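Local atomic coordinates of uncharacterized protein (Pyrococcus horikoshii, PDB entry 1ZJJ), a protein that is uncharacterized but probably acts as a magnesium-dependent phosphatase of the haloacid dehalogenase (HAD) superfamily. Residues B[3-8]-B[37-42]; B[206-211]-B[227-232]. All coordinates share one frame; numbering follows the deposited sequence.

Contact 1 of 2, residues B[3-8]-B[37-42]. With MG (magnesium ion), chain D.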
ATOM      1  N   ALA B   3      23.410 -27.649   8.919  1.00 22.34           N
ATOM      2  CA  ALA B   3      23.798 -26.249   8.789  1.00 20.97           C
ATOM      3  C   ALA B   3      22.634 -25.485   9.413  1.00 20.00           C
ATOM      4  O   ALA B   3      21.472 -25.794   9.150  1.00 19.42           O
ATOM      5  CB  ALA B   3      23.980 -25.857   7.306  1.00 20.59           C
ATOM      6  N   ILE B   4      22.935 -24.499  10.246  1.00 18.07           N
ATOM      7  CA  ILE B   4      21.874 -23.760  10.904  1.00 17.27           C
ATOM      8  C   ILE B   4      21.773 -22.323  10.407  1.00 16.01           C
ATOM      9  O   ILE B   4      22.758 -21.587  10.370  1.00 15.20           O
ATOM     10  CB  ILE B   4      22.071 -23.778  12.445  1.00 18.26           C
ATOM     11  CG1 ILE B   4      22.269 -25.226  12.929  1.00 17.19           C
ATOM     12  CG2 ILE B   4      20.857 -23.158  13.137  1.00 19.91           C
ATOM     13  CD1 ILE B   4      22.580 -25.359  14.410  1.00 15.33           C
ATOM     14  N   ILE B   5      20.566 -21.942  10.014  1.00 16.35           N
ATOM     15  CA  ILE B   5      20.297 -20.599   9.517  1.00 14.15           C
ATOM     16  C   ILE B   5      19.542 -19.823  10.605  1.00 16.24           C
ATOM     17  O   ILE B   5      18.519 -20.294  11.111  1.00 17.51           O
ATOM     18  CB  ILE B   5      19.422 -20.660   8.241  1.00 17.00           C
ATOM     19  CG1 ILE B   5      19.998 -21.685   7.256  1.00 15.57           C
ATOM     20  CG2 ILE B   5      19.335 -19.275   7.598  1.00 15.24           C
ATOM     21  CD1 ILE B   5      21.432 -21.421   6.839  1.00 16.11           C
ATOM     22  N   PHE B   6      20.046 -18.644  10.971  1.00 14.93           N
ATOM     23  CA  PHE B   6      19.406 -17.827  12.004  1.00 14.70           C
ATOM     24  C   PHE B   6      18.848 -16.500  11.521  1.00 15.49           C
ATOM     25  O   PHE B   6      19.522 -15.746  10.812  1.00 14.41           O
ATOM     26  CB  PHE B   6      20.375 -17.451  13.133  1.00 14.23           C
ATOM     27  CG  PHE B   6      20.984 -18.617  13.858  1.00 15.99           C
ATOM     28  CD1 PHE B   6      22.097 -19.264  13.341  1.00 16.69           C
ATOM     29  CD2 PHE B   6      20.470 -19.035  15.084  1.00 15.06           C
ATOM     30  CE1 PHE B   6      22.700 -20.307  14.036  1.00 17.98           C
ATOM     31  CE2 PHE B   6      21.066 -20.081  15.789  1.00 17.30           C
ATOM     32  CZ  PHE B   6      22.184 -20.716  15.261  1.00 16.76           C
ATOM     33  N   ASP B   7      17.620 -16.209  11.932  1.00 16.01           N
ATOM     34  CA  ASP B   7      17.027 -14.913  11.640  1.00 16.68           C
ATOM     35  C   ASP B   7      17.789 -14.063  12.653  1.00 17.06           C
ATOM     36  O   ASP B   7      18.387 -14.614  13.578  1.00 14.62           O
ATOM     37  CB  ASP B   7      15.543 -14.900  11.981  1.00 17.28           C
ATOM     38  CG  ASP B   7      14.985 -13.497  12.053  1.00 20.50           C
ATOM     39  OD1 ASP B   7      14.937 -12.809  11.011  1.00 18.62           O
ATOM     40  OD2 ASP B   7      14.612 -13.086  13.162  1.00 19.61           O
ATOM     41  N   MET B   8      17.771 -12.742  12.509  1.00 16.12           N
ATOM     42  CA  MET B   8      18.513 -11.901  13.438  1.00 17.52           C
ATOM     43  C   MET B   8      17.721 -11.218  14.561  1.00 18.67           C
ATOM     44  O   MET B   8      17.770 -11.662  15.712  1.00 17.95           O
ATOM     45  CB  MET B   8      19.322 -10.872  12.643  1.00 20.00           C
ATOM     46  CG  MET B   8      20.283 -11.545  11.663  1.00 23.43           C
ATOM     47  SD  MET B   8      21.291 -10.432  10.654  1.00 29.73           S
ATOM     48  CE  MET B   8      22.677 -10.235  11.672  1.00 25.51           C
ATOM     49  N   ALA B  37      24.594 -19.529   9.125  1.00 20.00           N
ATOM     50  CA  ALA B  37      24.477 -18.258   8.426  1.00 19.04           C
ATOM     51  C   ALA B  37      23.321 -17.479   9.023  1.00 19.42           C
ATOM     52  O   ALA B  37      22.400 -18.059   9.598  1.00 18.86           O
ATOM     53  CB  ALA B  37      24.246 -18.492   6.942  1.00 17.60           C
ATOM     54  N   PHE B  38      23.386 -16.159   8.905  1.00 17.87           N
ATOM     55  CA  PHE B  38      22.335 -15.300   9.415  1.00 17.30           C
ATOM     56  C   PHE B  38      21.518 -14.864   8.199  1.00 18.41           C
ATOM     57  O   PHE B  38      22.074 -14.580   7.130  1.00 19.04           O
ATOM     58  CB  PHE B  38      22.950 -14.109  10.158  1.00 17.79           C
ATOM     59  CG  PHE B  38      23.782 -14.505  11.365  1.00 19.51           C
ATOM     60  CD1 PHE B  38      23.694 -15.787  11.904  1.00 21.67           C
ATOM     61  CD2 PHE B  38      24.629 -13.586  11.974  1.00 23.43           C
ATOM     62  CE1 PHE B  38      24.439 -16.148  13.035  1.00 24.04           C
ATOM     63  CE2 PHE B  38      25.378 -13.935  13.105  1.00 24.51           C
ATOM     64  CZ  PHE B  38      25.281 -15.221  13.636  1.00 22.99           C
ATOM     65  N   LEU B  39      20.201 -14.822   8.357  1.00 15.65           N
ATOM     66  CA  LEU B  39      19.328 -14.490   7.243  1.00 16.51           C
ATOM     67  C   LEU B  39      18.255 -13.478   7.619  1.00 17.65           C
ATOM     68  O   LEU B  39      17.277 -13.832   8.278  1.00 18.01           O
ATOM     69  CB  LEU B  39      18.671 -15.786   6.736  1.00 19.36           C
ATOM     70  CG  LEU B  39      17.830 -15.750   5.452  1.00 20.11           C
ATOM     71  CD1 LEU B  39      18.764 -15.559   4.270  1.00 19.41           C
ATOM     72  CD2 LEU B  39      17.040 -17.049   5.287  1.00 19.40           C
ATOM     73  N   THR B  40      18.435 -12.228   7.189  1.00 16.11           N
ATOM     74  CA  THR B  40      17.468 -11.175   7.488  1.00 16.26           C
ATOM     75  C   THR B  40      16.719 -10.651   6.256  1.00 17.00           C
ATOM     76  O   THR B  40      17.309 -10.483   5.184  1.00 15.15           O
ATOM     77  CB  THR B  40      18.146  -9.972   8.182  1.00 15.96           C
ATOM     78  OG1 THR B  40      17.165  -8.964   8.448  1.00 16.28           O
ATOM     79  CG2 THR B  40      19.238  -9.380   7.299  1.00 15.33           C
ATOM     80  N   ASN B  41      15.417 -10.404   6.423  1.00 17.03           N
ATOM     81  CA  ASN B  41      14.559  -9.868   5.379  1.00 17.00           C
ATOM     82  C   ASN B  41      14.783  -8.368   5.200  1.00 17.77           C
ATOM     83  O   ASN B  41      14.317  -7.753   4.250  1.00 16.15           O
ATOM     84  CB  ASN B  41      13.106 -10.135   5.772  1.00 13.64           C
ATOM     85  CG  ASN B  41      12.606 -11.358   5.048  1.00 13.94           C
ATOM     86  OD1 ASN B  41      13.338 -12.030   4.327  1.00 15.75           O
ATOM     87  ND2 ASN B  41      11.312 -11.652   5.258  1.00 12.91           N
ATOM     88  N   ASN B  42      15.487  -7.765   6.151  1.00 18.26           N
ATOM     89  CA  ASN B  42      15.718  -6.325   6.109  1.00 20.88           C
ATOM     90  C   ASN B  42      16.715  -5.989   5.001  1.00 20.68           C
ATOM     91  O   ASN B  42      17.767  -6.613   4.899  1.00 22.48           O
ATOM     92  CB  ASN B  42      16.242  -5.839   7.464  1.00 21.57           C
ATOM     93  CG  ASN B  42      16.029  -4.351   7.673  1.00 24.15           C
ATOM     94  OD1 ASN B  42      16.465  -3.530   6.867  1.00 24.27           O
ATOM     95  ND2 ASN B  42      15.354  -3.997   8.764  1.00 25.99           N
TER
HETATM   96 MG    MG D1002      13.056 -11.655  13.601  1.00 21.90          MG
HETATM   97  O   HOH W   1      13.869 -10.963   9.197  1.00 17.13           O
HETATM   98  O   HOH W   2      13.703 -10.183  12.333  1.00 13.22           O
HETATM   99  O   HOH W   3      11.884 -12.480  12.000  1.00 16.78           O
HETATM  100  O   HOH W   4      11.455 -10.416  14.347  1.00 18.11           O
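Strands 3-6 and 37-40 pair in the parallel sheet of the HAD fold, joined by three backbone hydrogen bonds. F6 is gripped through both its backbone N and its O: the N gives a nearly straight hydrogen bond to A37 O (2.8 Å), and the O takes L39 N, which sits above the carbonyl plane. On one face I5 CG2, anti to the backbone N, presses against L39 CB at 3.7 Å. F6 and F38 share the other face: their side chains cross obliquely, F6 CB 3.9 Å from F38 CD1. M8, its chain bent at chi3 (90°), crosses F38 at about a right angle and brings CE to 3.9 Å from F38 CD2, with helix 47-56 covering both. At D7 the packing gives way to water and metal. D7 CG is anti to the backbone N, and OD2 binds magnesium at 2.2 Å. OD1 accepts a hydrogen bond from water 1, which accepts one from N41 N (3.2 Å). D7 OD1 also forms a salt bridge with K187 NZ. With metal on one oxygen and a lysine on the other, D7 is probably a carboxylate, consistent with the nucleophilic first aspartate of the HAD signature.

Contact 2 of 2, residues B[206-211]-B[227-232]. With MG (magnesium ion), chain D.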
ATOM      1  N   TRP B 206      18.499 -26.186   9.043  1.00 21.62           N
ATOM      2  CA  TRP B 206      17.661 -25.831  10.186  1.00 19.86           C
ATOM      3  C   TRP B 206      17.438 -24.320  10.111  1.00 17.82           C
ATOM      4  O   TRP B 206      18.359 -23.568   9.790  1.00 18.20           O
ATOM      5  CB  TRP B 206      18.355 -26.135  11.512  1.00 19.45           C
ATOM      6  CG  TRP B 206      18.463 -27.583  11.883  1.00 21.65           C
ATOM      7  CD1 TRP B 206      18.190 -28.668  11.094  1.00 22.20           C
ATOM      8  CD2 TRP B 206      18.934 -28.102  13.131  1.00 22.45           C
ATOM      9  NE1 TRP B 206      18.471 -29.830  11.777  1.00 22.67           N
ATOM     10  CE2 TRP B 206      18.930 -29.510  13.028  1.00 22.56           C
ATOM     11  CE3 TRP B 206      19.364 -27.508  14.326  1.00 23.68           C
ATOM     12  CZ2 TRP B 206      19.339 -30.341  14.079  1.00 23.38           C
ATOM     13  CZ3 TRP B 206      19.773 -28.333  15.371  1.00 24.84           C
ATOM     14  CH2 TRP B 206      19.758 -29.735  15.238  1.00 23.65           C
ATOM     15  N   MET B 207      16.220 -23.882  10.406  1.00 17.64           N
ATOM     16  CA  MET B 207      15.882 -22.460  10.388  1.00 16.83           C
ATOM     17  C   MET B 207      15.449 -22.051  11.791  1.00 17.10           C
ATOM     18  O   MET B 207      14.547 -22.653  12.370  1.00 18.11           O
ATOM     19  CB  MET B 207      14.736 -22.197   9.410  1.00 16.85           C
ATOM     20  CG  MET B 207      14.301 -20.739   9.312  1.00 16.63           C
ATOM     21  SD  MET B 207      15.573 -19.699   8.570  1.00 17.87           S
ATOM     22  CE  MET B 207      15.404 -18.180   9.550  1.00 19.54           C
ATOM     23  N   VAL B 208      16.099 -21.034  12.340  1.00 15.15           N
ATOM     24  CA  VAL B 208      15.768 -20.556  13.674  1.00 15.32           C
ATOM     25  C   VAL B 208      15.248 -19.123  13.578  1.00 17.01           C
ATOM     26  O   VAL B 208      15.969 -18.221  13.136  1.00 18.20           O
ATOM     27  CB  VAL B 208      17.005 -20.574  14.595  1.00 15.07           C
ATOM     28  CG1 VAL B 208      16.631 -20.058  15.964  1.00 15.45           C
ATOM     29  CG2 VAL B 208      17.591 -21.983  14.674  1.00 14.01           C
ATOM     30  N   GLY B 209      13.998 -18.913  13.983  1.00 17.45           N
ATOM     31  CA  GLY B 209      13.418 -17.578  13.909  1.00 18.12           C
ATOM     32  C   GLY B 209      12.404 -17.274  14.991  1.00 18.63           C
ATOM     33  O   GLY B 209      12.087 -18.132  15.817  1.00 19.75           O
ATOM     34  N   ASP B 210      11.892 -16.044  14.991  1.00 18.96           N
ATOM     35  CA  ASP B 210      10.902 -15.630  15.983  1.00 19.00           C
ATOM     36  C   ASP B 210       9.576 -15.235  15.341  1.00 18.29           C
ATOM     37  O   ASP B 210       8.623 -14.918  16.050  1.00 18.62           O
ATOM     38  CB  ASP B 210      11.420 -14.452  16.808  1.00 18.67           C
ATOM     39  CG  ASP B 210      11.558 -13.198  15.984  1.00 19.10           C
ATOM     40  OD1 ASP B 210      12.263 -13.273  14.964  1.00 14.93           O
ATOM     41  OD2 ASP B 210      10.966 -12.157  16.346  1.00 17.70           O
ATOM     42  N   ARG B 211       9.519 -15.237  14.010  1.00 16.90           N
ATOM     43  CA  ARG B 211       8.285 -14.889  13.303  1.00 19.43           C
ATOM     44  C   ARG B 211       7.697 -16.098  12.577  1.00 19.56           C
ATOM     45  O   ARG B 211       8.374 -16.764  11.799  1.00 19.16           O
ATOM     46  CB  ARG B 211       8.522 -13.762  12.291  1.00 19.20           C
ATOM     47  CG  ARG B 211       8.702 -12.375  12.910  1.00 19.90           C
ATOM     48  CD  ARG B 211       8.974 -11.307  11.837  1.00 17.97           C
ATOM     49  NE  ARG B 211       9.396 -10.044  12.436  1.00 16.15           N
ATOM     50  CZ  ARG B 211       8.577  -9.040  12.743  1.00 16.65           C
ATOM     51  NH1 ARG B 211       7.276  -9.135  12.499  1.00 15.18           N
ATOM     52  NH2 ARG B 211       9.057  -7.941  13.311  1.00 15.31           N
ATOM     53  N   ILE B 227      12.541 -24.200  13.804  1.00 18.87           N
ATOM     54  CA  ILE B 227      12.795 -23.925  15.211  1.00 18.05           C
ATOM     55  C   ILE B 227      12.419 -22.498  15.567  1.00 18.70           C
ATOM     56  O   ILE B 227      12.943 -21.545  14.995  1.00 18.14           O
ATOM     57  CB  ILE B 227      14.283 -24.118  15.562  1.00 19.48           C
ATOM     58  CG1 ILE B 227      14.759 -25.497  15.095  1.00 18.84           C
ATOM     59  CG2 ILE B 227      14.480 -23.947  17.068  1.00 18.85           C
ATOM     60  CD1 ILE B 227      16.259 -25.705  15.231  1.00 20.73           C
ATOM     61  N   MET B 228      11.506 -22.346  16.514  1.00 19.77           N
ATOM     62  CA  MET B 228      11.098 -21.018  16.929  1.00 20.47           C
ATOM     63  C   MET B 228      11.605 -20.721  18.332  1.00 21.21           C
ATOM     64  O   MET B 228      11.589 -21.587  19.211  1.00 20.57           O
ATOM     65  CB  MET B 228       9.571 -20.885  16.898  1.00 22.32           C
ATOM     66  CG  MET B 228       9.086 -19.463  17.140  1.00 23.83           C
ATOM     67  SD  MET B 228       7.286 -19.268  17.074  1.00 25.46           S
ATOM     68  CE  MET B 228       6.895 -19.060  18.799  1.00 23.49           C
ATOM     69  N   VAL B 229      12.086 -19.498  18.530  1.00 20.30           N
ATOM     70  CA  VAL B 229      12.553 -19.080  19.846  1.00 19.84           C
ATOM     71  C   VAL B 229      11.522 -18.091  20.372  1.00 21.48           C
ATOM     72  O   VAL B 229      10.782 -17.485  19.592  1.00 23.48           O
ATOM     73  CB  VAL B 229      13.948 -18.416  19.789  1.00 19.26           C
ATOM     74  CG1 VAL B 229      15.001 -19.461  19.452  1.00 19.14           C
ATOM     75  CG2 VAL B 229      13.954 -17.282  18.772  1.00 19.31           C
ATOM     76  N   LEU B 230      11.463 -17.928  21.686  1.00 21.63           N
ATOM     77  CA  LEU B 230      10.477 -17.037  22.289  1.00 22.30           C
ATOM     78  C   LEU B 230      10.998 -15.640  22.648  1.00 22.48           C
ATOM     79  O   LEU B 230      10.297 -14.854  23.287  1.00 21.84           O
ATOM     80  CB  LEU B 230       9.893 -17.719  23.528  1.00 22.96           C
ATOM     81  CG  LEU B 230       9.353 -19.120  23.226  1.00 22.67           C
ATOM     82  CD1 LEU B 230       8.910 -19.806  24.506  1.00 24.20           C
ATOM     83  CD2 LEU B 230       8.201 -19.019  22.250  1.00 24.50           C
ATOM     84  N   THR B 231      12.222 -15.333  22.228  1.00 21.82           N
ATOM     85  CA  THR B 231      12.842 -14.040  22.509  1.00 21.11           C
ATOM     86  C   THR B 231      12.388 -12.939  21.558  1.00 22.27           C
ATOM     87  O   THR B 231      12.845 -11.796  21.660  1.00 21.69           O
ATOM     88  CB  THR B 231      14.385 -14.113  22.410  1.00 20.78           C
ATOM     89  OG1 THR B 231      14.763 -14.711  21.161  1.00 20.96           O
ATOM     90  CG2 THR B 231      14.966 -14.916  23.568  1.00 20.33           C
ATOM     91  N   GLY B 232      11.491 -13.277  20.637  1.00 22.60           N
ATOM     92  CA  GLY B 232      11.044 -12.294  19.666  1.00 21.62           C
ATOM     93  C   GLY B 232       9.574 -11.930  19.616  1.00 22.88           C
ATOM     94  O   GLY B 232       8.932 -11.728  20.645  1.00 24.34           O
TER
HETATM   95 MG    MG D1002      13.056 -11.655  13.601  1.00 21.90          MG
HETATM   96  O   HOH W   4      11.455 -10.416  14.347  1.00 18.11           O
HETATM   97  O   HOH W   3      11.884 -12.480  12.000  1.00 16.78           O
HETATM   98  O   HOH W   2      13.703 -10.183  12.333  1.00 13.22           O
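With chi1 at 68°, D210 CG takes the crowded position between its own backbone N and carbonyl carbon, and this turns the carboxylate from the end of strand 206-209 to the magnesium. I227 has CG1 anti to the carbonyl carbon and an extended chi2 (172°), so that CD1 reaches back along the neighbouring strand. The two strands belong to a right-handed beta-alpha-beta crossover of the HAD fold, with helix 212-221 between them. Their parallel pairing rests on three hydrogen bonds: I227 N to M207 O, almost along the C=O axis, G209 N to I227 O, and V229 N to G209 O in the carbonyl plane. I227 is thus held by both its N and its O. Its CD1 touches both W206 CE3 (3.7 Å) and V208 CG2 (4.0 Å); helix 256-261 covers this apolar face. One step on, V208 CG1 meets V229 CG1 at about a right angle, 3.9 Å apart. The opposite face carries M228, whose CG approaches G209 O at 3.5 Å and whose side chain also touches helix 212-221. Past the strands the chains meet again where D210 packs against G232, OD2 lying 3.3 Å from G232 CA. V233 N, just beyond, hydrogen-bonds to OD2 and helps fix the carboxylate's rotation. D210 OD1 binds magnesium at 2.3 Å, and D210 OD2 accepts a hydrogen bond from the metal-bound water 4 at 2.7 Å.

Contact 1 closes before contact 2 opens along the chain, yet their centres are only 10 Å apart in the same six-stranded parallel sheet. Strands 2-6 and 204-209 are neighbours there, so four adjacent strands run in the order 36-40, 2-6, 204-209, 225-229. The seam between the contacts probably includes hydrogen bonds from I5 N to W206 O and from V208 N to I5 O, with I4 packed on V208. At the C-terminal ends of the two central strands, D7 and D210 converge on one magnesium, joined by D9 and three shared waters. Sequence-distant parts of the chain thereby build a single metal site, consistent with HAD phosphatase chemistry.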